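Local coordinates for VESB protease (Vibrio cholerae, PDB 4LK4), which is probably a secreted serine endopeptidase of the trypsin (S1) family, pairing a trypsin-like protease domain with an Ig-like domain, at residues V158-M172 and S177-L190. The protein carries 1 engineered substitution. Numbering follows the deposited sequence.
Sequences VDVDLVSQSLCQIVM and SSDPNSTNFCAARL
In the second barrel of the trypsin-like domain, a disulfide between C168 and C186 ties helix 165-172 to strand 184-189, which pairs antiparallel with strand 156-162; it is a worked case of a cross-link fixing a helix on a barrel strand. The two sulfurs, C168 SG and C186 SG, lie 2.1 Å apart; with chi1 at -178° the sulfur of C168 extends from the helix toward strand 184-189, opposite its own backbone N. M172 CG rests against C186 SG from one turn further on. Beside the bridge, V163 lays CB against C186 CB and reaches past A187 with CG2 to the methyl of A188.

Strand 156-162 sits between strands 134-139 and 184-189 in the antiparallel sheet of this C-terminal trypsin barrel, and the N-to-C directions of segments 158-162 and 184-189 stand 129° apart, a strong twist. D161 and A188 form a hydrogen-bonded pair, D161 N to A188 O and A188 N to D161 O both 2.8 Å, and V163 N adds a longer bond to C186 O, approached from above the carbonyl plane. On one face of the sheet V160 CG2 meets the methyl of A187, and V160 also packs on L135 and V137. L162 CD1 comes within 3.5 Å of F185 CD1, the two side chains crossing at about a right angle.

Q165 fastens the helix to the loop before strand 184-189. Bent at chi2 (75°), it donates through the two N-H groups of NE2 to N184 O at the strand's start (2.8 Å) and to S177 O in the loop (3.1 Å), the latter in the amide plane. OE1 accepts from R126 and from a water that also donates to V163 O and accepts from C186 N, linking the helix start to the strand. Farther out, Q169 OE1 reaches S178 N through another water.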
ATOM      1  N   VAL A 158      -4.858   5.752  20.377  1.00 47.22           N
ATOM      2  CA  VAL A 158      -6.064   6.435  20.819  1.00 48.95           C
ATOM      3  C   VAL A 158      -7.302   5.677  20.345  1.00 49.21           C
ATOM      4  O   VAL A 158      -7.292   5.009  19.299  1.00 48.24           O
ATOM      5  CB  VAL A 158      -6.095   7.882  20.301  1.00 49.58           C
ATOM      6  CG1 VAL A 158      -6.162   7.915  18.784  1.00 48.53           C
ATOM      7  CG2 VAL A 158      -7.239   8.685  20.927  1.00 51.98           C
ATOM      8  N   ASP A 159      -8.371   5.764  21.106  1.00 51.55           N
ATOM      9  CA  ASP A 159      -9.608   5.144  20.685  1.00 52.19           C
ATOM     10  C   ASP A 159     -10.460   6.117  19.894  1.00 52.72           C
ATOM     11  O   ASP A 159     -10.447   7.316  20.135  1.00 53.89           O
ATOM     12  CB  ASP A 159     -10.364   4.571  21.871  1.00 54.79           C
ATOM     13  CG  ASP A 159      -9.797   3.218  22.324  1.00 55.76           C
ATOM     14  OD1 ASP A 159      -9.054   2.566  21.539  1.00 55.24           O
ATOM     15  OD2 ASP A 159     -10.123   2.782  23.450  1.00 58.59           O
ATOM     16  N   VAL A 160     -11.168   5.561  18.921  1.00 52.10           N
ATOM     17  CA  VAL A 160     -12.078   6.294  18.085  1.00 53.66           C
ATOM     18  C   VAL A 160     -13.282   5.409  17.873  1.00 54.26           C
ATOM     19  O   VAL A 160     -13.173   4.196  17.953  1.00 52.63           O
ATOM     20  CB  VAL A 160     -11.434   6.619  16.717  1.00 52.90           C
ATOM     21  CG1 VAL A 160     -10.238   7.523  16.897  1.00 53.23           C
ATOM     22  CG2 VAL A 160     -10.996   5.364  15.998  1.00 50.90           C
ATOM     23  N   ASP A 161     -14.420   6.020  17.580  1.00 46.09           N
ATOM     24  CA  ASP A 161     -15.672   5.279  17.282  1.00 48.04           C
ATOM     25  C   ASP A 161     -16.009   5.242  15.791  1.00 46.62           C
ATOM     26  O   ASP A 161     -15.924   6.263  15.102  1.00 47.91           O
ATOM     27  CB  ASP A 161     -16.849   5.933  18.000  1.00 51.64           C
ATOM     28  CG  ASP A 161     -16.878   5.635  19.483  1.00 55.19           C
ATOM     29  OD1 ASP A 161     -16.015   4.870  19.980  1.00 57.24           O
ATOM     30  OD2 ASP A 161     -17.787   6.170  20.164  1.00 59.47           O
ATOM     31  N   LEU A 162     -16.450   4.088  15.301  1.00 46.20           N
ATOM     32  CA  LEU A 162     -16.937   3.975  13.919  1.00 45.70           C
ATOM     33  C   LEU A 162     -18.148   4.885  13.717  1.00 47.59           C
ATOM     34  O   LEU A 162     -19.006   4.927  14.559  1.00 49.77           O
ATOM     35  CB  LEU A 162     -17.295   2.529  13.595  1.00 45.53           C
ATOM     36  CG  LEU A 162     -17.599   2.142  12.140  1.00 44.89           C
ATOM     37  CD1 LEU A 162     -16.514   2.548  11.141  1.00 42.43           C
ATOM     38  CD2 LEU A 162     -17.855   0.640  12.078  1.00 45.65           C
ATOM     39  N   VAL A 163     -18.161   5.624  12.611  1.00 48.13           N
ATOM     40  CA  VAL A 163     -19.226   6.540  12.207  1.00 50.13           C
ATOM     41  C   VAL A 163     -20.121   5.901  11.121  1.00 51.72           C
ATOM     42  O   VAL A 163     -19.648   5.068  10.359  1.00 48.83           O
ATOM     43  CB  VAL A 163     -18.579   7.812  11.607  1.00 49.00           C
ATOM     44  CG1 VAL A 163     -19.612   8.806  11.077  1.00 50.02           C
ATOM     45  CG2 VAL A 163     -17.671   8.481  12.628  1.00 49.12           C
ATOM     46  N   SER A 164     -21.403   6.292  11.062  1.00 55.71           N
ATOM     47  CA  SER A 164     -22.337   5.827   9.995  1.00 58.67           C
ATOM     48  C   SER A 164     -21.780   6.172   8.640  1.00 57.27           C
ATOM     49  O   SER A 164     -21.405   7.308   8.409  1.00 57.57           O
ATOM     50  CB  SER A 164     -23.735   6.484  10.092  1.00 63.06           C
ATOM     51  OG  SER A 164     -24.357   6.267  11.381  1.00 68.73           O
ATOM     52  N   GLN A 165     -21.740   5.214   7.727  1.00 55.93           N
ATOM     53  CA  GLN A 165     -21.246   5.520   6.426  1.00 54.79           C
ATOM     54  C   GLN A 165     -22.046   6.646   5.748  1.00 57.19           C
ATOM     55  O   GLN A 165     -21.457   7.533   5.153  1.00 54.90           O
ATOM     56  CB  GLN A 165     -21.150   4.281   5.537  1.00 54.65           C
ATOM     57  CG  GLN A 165     -20.250   4.500   4.308  1.00 52.48           C
ATOM     58  CD  GLN A 165     -18.767   4.500   4.613  1.00 48.88           C
ATOM     59  OE1 GLN A 165     -18.332   4.005   5.629  1.00 47.48           O
ATOM     60  NE2 GLN A 165     -17.978   5.033   3.698  1.00 48.83           N
ATOM     61  N   SER A 166     -23.365   6.682   5.869  1.00 62.33           N
ATOM     62  CA  SER A 166     -24.088   7.775   5.167  1.00 65.85           C
ATOM     63  C   SER A 166     -23.632   9.142   5.726  1.00 65.24           C
ATOM     64  O   SER A 166     -23.552  10.136   4.995  1.00 64.88           O
ATOM     65  CB  SER A 166     -25.613   7.612   5.250  1.00 69.02           C
ATOM     66  OG  SER A 166     -26.043   7.713   6.592  1.00 71.57           O
ATOM     67  N   LEU A 167     -23.288   9.161   7.017  1.00 64.28           N
ATOM     68  CA  LEU A 167     -22.820  10.386   7.670  1.00 64.15           C
ATOM     69  C   LEU A 167     -21.409  10.795   7.297  1.00 63.19           C
ATOM     70  O   LEU A 167     -21.108  11.977   7.092  1.00 65.98           O
ATOM     71  CB  LEU A 167     -22.881  10.202   9.158  1.00 63.09           C
ATOM     72  CG  LEU A 167     -23.228  11.466   9.903  1.00 65.56           C
ATOM     73  CD1 LEU A 167     -24.439  12.174   9.291  1.00 68.15           C
ATOM     74  CD2 LEU A 167     -23.476  11.063  11.366  1.00 66.61           C
ATOM     75  N   CYS A 168     -20.548   9.794   7.215  1.00 60.34           N
ATOM     76  CA  CYS A 168     -19.188   9.951   6.749  1.00 57.76           C
ATOM     77  C   CYS A 168     -19.182  10.682   5.416  1.00 58.34           C
ATOM     78  O   CYS A 168     -18.388  11.602   5.187  1.00 56.81           O
ATOM     79  CB  CYS A 168     -18.594   8.556   6.621  1.00 56.47           C
ATOM     80  SG  CYS A 168     -16.892   8.449   6.105  1.00 57.38           S
ATOM     81  N   GLN A 169     -20.102  10.301   4.541  1.00 59.84           N
ATOM     82  CA  GLN A 169     -20.128  10.878   3.218  1.00 62.47           C
ATOM     83  C   GLN A 169     -20.534  12.331   3.241  1.00 64.05           C
ATOM     84  O   GLN A 169     -19.958  13.166   2.533  1.00 63.57           O
ATOM     85  CB  GLN A 169     -21.074  10.134   2.307  1.00 65.91           C
ATOM     86  CG  GLN A 169     -21.192  10.819   0.961  1.00 69.45           C
ATOM     87  CD  GLN A 169     -22.431  10.400   0.265  1.00 75.63           C
ATOM     88  OE1 GLN A 169     -22.376   9.808  -0.818  1.00 81.46           O
ATOM     89  NE2 GLN A 169     -23.575  10.658   0.897  1.00 79.29           N
ATOM     90  N   ILE A 170     -21.549  12.624   4.028  1.00 64.06           N
ATOM     91  CA  ILE A 170     -22.062  13.968   4.093  1.00 67.21           C
ATOM     92  C   ILE A 170     -21.029  14.921   4.696  1.00 66.02           C
ATOM     93  O   ILE A 170     -20.838  16.043   4.193  1.00 67.86           O
ATOM     94  CB  ILE A 170     -23.386  13.989   4.874  1.00 70.76           C
ATOM     95  CG1 ILE A 170     -24.497  13.446   3.960  1.00 73.62           C
ATOM     96  CG2 ILE A 170     -23.712  15.393   5.394  1.00 73.65           C
ATOM     97  CD1 ILE A 170     -25.700  12.914   4.715  1.00 75.62           C
ATOM     98  N   VAL A 171     -20.365  14.478   5.765  1.00 61.65           N
ATOM     99  CA  VAL A 171     -19.469  15.357   6.500  1.00 60.39           C
ATOM    100  C   VAL A 171     -18.164  15.537   5.742  1.00 58.72           C
ATOM    101  O   VAL A 171     -17.687  16.662   5.583  1.00 59.62           O
ATOM    102  CB  VAL A 171     -19.197  14.816   7.913  1.00 59.31           C
ATOM    103  CG1 VAL A 171     -18.194  15.700   8.640  1.00 59.95           C
ATOM    104  CG2 VAL A 171     -20.504  14.742   8.702  1.00 61.41           C
ATOM    105  N   MET A 172     -17.609  14.430   5.251  1.00 55.54           N
ATOM    106  CA  MET A 172     -16.269  14.431   4.675  1.00 54.70           C
ATOM    107  C   MET A 172     -16.220  14.541   3.139  1.00 56.59           C
ATOM    108  O   MET A 172     -15.294  15.141   2.598  1.00 57.13           O
ATOM    109  CB  MET A 172     -15.515  13.201   5.174  1.00 51.76           C
ATOM    110  CG  MET A 172     -15.316  13.176   6.700  1.00 50.61           C
ATOM    111  SD  MET A 172     -14.629  14.709   7.367  1.00 53.25           S
ATOM    112  CE  MET A 172     -12.957  14.647   6.782  1.00 52.72           C
ATOM    113  N   SER A 177     -18.201   7.132  -0.413  1.00 55.09           N
ATOM    114  CA  SER A 177     -19.475   6.552  -0.764  1.00 57.01           C
ATOM    115  C   SER A 177     -20.311   6.413   0.490  1.00 56.89           C
ATOM    116  O   SER A 177     -19.791   6.315   1.593  1.00 55.15           O
ATOM    117  CB  SER A 177     -19.290   5.198  -1.457  1.00 57.20           C
ATOM    118  OG  SER A 177     -20.537   4.566  -1.689  1.00 59.01           O
ATOM    119  N   SER A 178     -21.620   6.438   0.317  1.00 59.88           N
ATOM    120  CA  SER A 178     -22.523   6.177   1.415  1.00 61.25           C
ATOM    121  C   SER A 178     -22.629   4.663   1.641  1.00 61.44           C
ATOM    122  O   SER A 178     -23.092   4.233   2.689  1.00 60.91           O
ATOM    123  CB  SER A 178     -23.894   6.764   1.115  1.00 65.08           C
ATOM    124  OG  SER A 178     -24.512   6.031   0.085  1.00 69.25           O
ATOM    125  N   ASP A 179     -22.210   3.873   0.646  1.00 62.11           N
ATOM    126  CA  ASP A 179     -22.184   2.419   0.724  1.00 62.44           C
ATOM    127  C   ASP A 179     -20.962   2.037   1.553  1.00 59.12           C
ATOM    128  O   ASP A 179     -19.849   2.410   1.204  1.00 57.07           O
ATOM    129  CB  ASP A 179     -22.092   1.836  -0.687  1.00 65.18           C
ATOM    130  CG  ASP A 179     -22.178   0.316  -0.721  1.00 67.69           C
ATOM    131  OD1 ASP A 179     -21.920  -0.298   0.317  1.00 66.56           O
ATOM    132  OD2 ASP A 179     -22.507  -0.268  -1.795  1.00 71.28           O
ATOM    133  N   PRO A 180     -21.166   1.308   2.668  1.00 59.66           N
ATOM    134  CA  PRO A 180     -20.076   0.847   3.522  1.00 57.64           C
ATOM    135  C   PRO A 180     -19.127  -0.104   2.787  1.00 57.78           C
ATOM    136  O   PRO A 180     -17.964  -0.272   3.185  1.00 55.50           O
ATOM    137  CB  PRO A 180     -20.796   0.082   4.644  1.00 59.37           C
ATOM    138  CG  PRO A 180     -22.220   0.516   4.590  1.00 62.06           C
ATOM    139  CD  PRO A 180     -22.478   0.846   3.167  1.00 63.26           C
ATOM    140  N   ASN A 181     -19.643  -0.751   1.753  1.00 59.17           N
ATOM    141  CA  ASN A 181     -18.853  -1.635   0.956  1.00 59.85           C
ATOM    142  C   ASN A 181     -18.093  -0.777  -0.051  1.00 58.12           C
ATOM    143  O   ASN A 181     -18.341  -0.842  -1.244  1.00 59.06           O
ATOM    144  CB  ASN A 181     -19.750  -2.662   0.264  1.00 64.07           C
ATOM    145  CG  ASN A 181     -18.979  -3.573  -0.650  1.00 65.61           C
ATOM    146  OD1 ASN A 181     -17.835  -3.909  -0.376  1.00 64.74           O
ATOM    147  ND2 ASN A 181     -19.588  -3.954  -1.761  1.00 70.11           N
ATOM    148  N   SER A 182     -17.163   0.027   0.459  1.00 54.62           N
ATOM    149  CA  SER A 182     -16.382   0.956  -0.354  1.00 53.05           C
ATOM    150  C   SER A 182     -14.981   1.157   0.230  1.00 50.36           C
ATOM    151  O   SER A 182     -14.648   0.675   1.329  1.00 48.66           O
ATOM    152  CB  SER A 182     -17.086   2.314  -0.454  1.00 53.39           C
ATOM    153  OG  SER A 182     -17.367   2.838   0.845  1.00 52.99           O
ATOM    154  N   THR A 183     -14.199   1.912  -0.536  1.00 49.68           N
ATOM    155  CA  THR A 183     -12.808   2.159  -0.320  1.00 48.02           C
ATOM    156  C   THR A 183     -12.426   2.736   1.046  1.00 45.91           C
ATOM    157  O   THR A 183     -11.288   2.553   1.476  1.00 45.20           O
ATOM    158  CB  THR A 183     -12.268   3.133  -1.403  1.00 49.24           C
ATOM    159  OG1 THR A 183     -10.855   3.312  -1.226  1.00 49.25           O
ATOM    160  CG2 THR A 183     -12.924   4.506  -1.311  1.00 48.98           C
ATOM    161  N   ASN A 184     -13.305   3.499   1.680  1.00 44.84           N
ATOM    162  CA  ASN A 184     -12.936   4.074   2.947  1.00 44.44           C
ATOM    163  C   ASN A 184     -14.105   4.334   3.863  1.00 45.34           C
ATOM    164  O   ASN A 184     -15.268   4.296   3.435  1.00 48.46           O
ATOM    165  CB  ASN A 184     -12.072   5.329   2.758  1.00 44.50           C
ATOM    166  CG  ASN A 184     -12.744   6.407   1.920  1.00 45.21           C
ATOM    167  OD1 ASN A 184     -13.950   6.417   1.726  1.00 46.38           O
ATOM    168  ND2 ASN A 184     -11.945   7.343   1.444  1.00 45.95           N
ATOM    169  N   PHE A 185     -13.787   4.529   5.141  1.00 44.11           N
ATOM    170  CA  PHE A 185     -14.789   4.828   6.179  1.00 43.82           C
ATOM    171  C   PHE A 185     -14.247   5.860   7.162  1.00 44.22           C
ATOM    172  O   PHE A 185     -13.065   6.210   7.122  1.00 44.18           O
ATOM    173  CB  PHE A 185     -15.174   3.547   6.942  1.00 42.81           C
ATOM    174  CG  PHE A 185     -14.060   2.960   7.765  1.00 40.67           C
ATOM    175  CD1 PHE A 185     -13.834   3.384   9.056  1.00 40.06           C
ATOM    176  CD2 PHE A 185     -13.244   1.971   7.247  1.00 39.71           C
ATOM    177  CE1 PHE A 185     -12.828   2.813   9.818  1.00 39.11           C
ATOM    178  CE2 PHE A 185     -12.212   1.438   7.984  1.00 38.49           C
ATOM    179  CZ  PHE A 185     -12.012   1.854   9.276  1.00 38.68           C
ATOM    180  N   CYS A 186     -15.114   6.292   8.065  1.00 45.81           N
ATOM    181  CA  CYS A 186     -14.829   7.334   9.019  1.00 46.88           C
ATOM    182  C   CYS A 186     -14.892   6.814  10.435  1.00 46.00           C
ATOM    183  O   CYS A 186     -15.663   5.914  10.752  1.00 45.38           O
ATOM    184  CB  CYS A 186     -15.896   8.425   8.932  1.00 50.71           C
ATOM    185  SG  CYS A 186     -15.779   9.485   7.492  1.00 54.47           S
ATOM    186  N   ALA A 187     -14.130   7.453  11.304  1.00 45.18           N
ATOM    187  CA  ALA A 187     -14.210   7.180  12.711  1.00 45.74           C
ATOM    188  C   ALA A 187     -13.894   8.449  13.445  1.00 47.22           C
ATOM    189  O   ALA A 187     -13.111   9.280  12.982  1.00 46.79           O
ATOM    190  CB  ALA A 187     -13.222   6.108  13.080  1.00 45.15           C
ATOM    191  N   ALA A 188     -14.491   8.588  14.612  1.00 48.60           N
ATOM    192  CA  ALA A 188     -14.445   9.837  15.336  1.00 50.66           C
ATOM    193  C   ALA A 188     -13.696   9.719  16.624  1.00 51.84           C
ATOM    194  O   ALA A 188     -13.866   8.765  17.391  1.00 50.81           O
ATOM    195  CB  ALA A 188     -15.860  10.324  15.613  1.00 52.09           C
ATOM    196  N   ARG A 189     -12.887  10.731  16.869  1.00 54.95           N
ATOM    197  CA  ARG A 189     -12.261  10.897  18.163  1.00 58.73           C
ATOM    198  C   ARG A 189     -13.204  11.449  19.180  1.00 62.86           C
ATOM    199  O   ARG A 189     -14.196  12.076  18.835  1.00 66.76           O
ATOM    200  CB  ARG A 189     -11.029  11.740  18.028  1.00 60.11           C
ATOM    201  CG  ARG A 189      -9.991  10.798  17.478  1.00 58.53           C
ATOM    202  CD  ARG A 189      -8.736  11.468  17.089  1.00 60.30           C
ATOM    203  NE  ARG A 189      -8.065  12.021  18.252  1.00 63.15           N
ATOM    204  CZ  ARG A 189      -6.768  12.218  18.279  1.00 63.44           C
ATOM    205  NH1 ARG A 189      -6.056  11.859  17.191  1.00 62.01           N
ATOM    206  NH2 ARG A 189      -6.201  12.764  19.360  1.00 65.47           N
ATOM    207  N   LEU A 190     -12.919  11.180  20.440  1.00 64.30           N
ATOM    208  CA  LEU A 190     -13.860  11.514  21.476  1.00 67.52           C
ATOM    209  C   LEU A 190     -13.590  12.887  22.079  1.00 70.70           C
ATOM    210  O   LEU A 190     -14.278  13.251  22.989  1.00 72.09           O
ATOM    211  CB  LEU A 190     -13.882  10.419  22.537  1.00 68.63           C
ATOM    212  CG  LEU A 190     -13.863   8.987  21.964  1.00 66.07           C
ATOM    213  CD1 LEU A 190     -13.815   7.955  23.089  1.00 68.22           C
ATOM    214  CD2 LEU A 190     -15.043   8.730  21.055  1.00 64.46           C
TER
HETATM  215  O   HOH W   1     -10.633   9.881  20.768  1.00 49.42           O
HETATM  216  O   HOH W   2     -17.989   5.710   8.091  1.00 44.97           O
HETATM  217  O   HOH W   3     -22.778   7.339  -2.535  1.00 49.61           O
HETATM  218  O   HOH W   4     -25.093   8.997  -1.423  1.00 64.98           O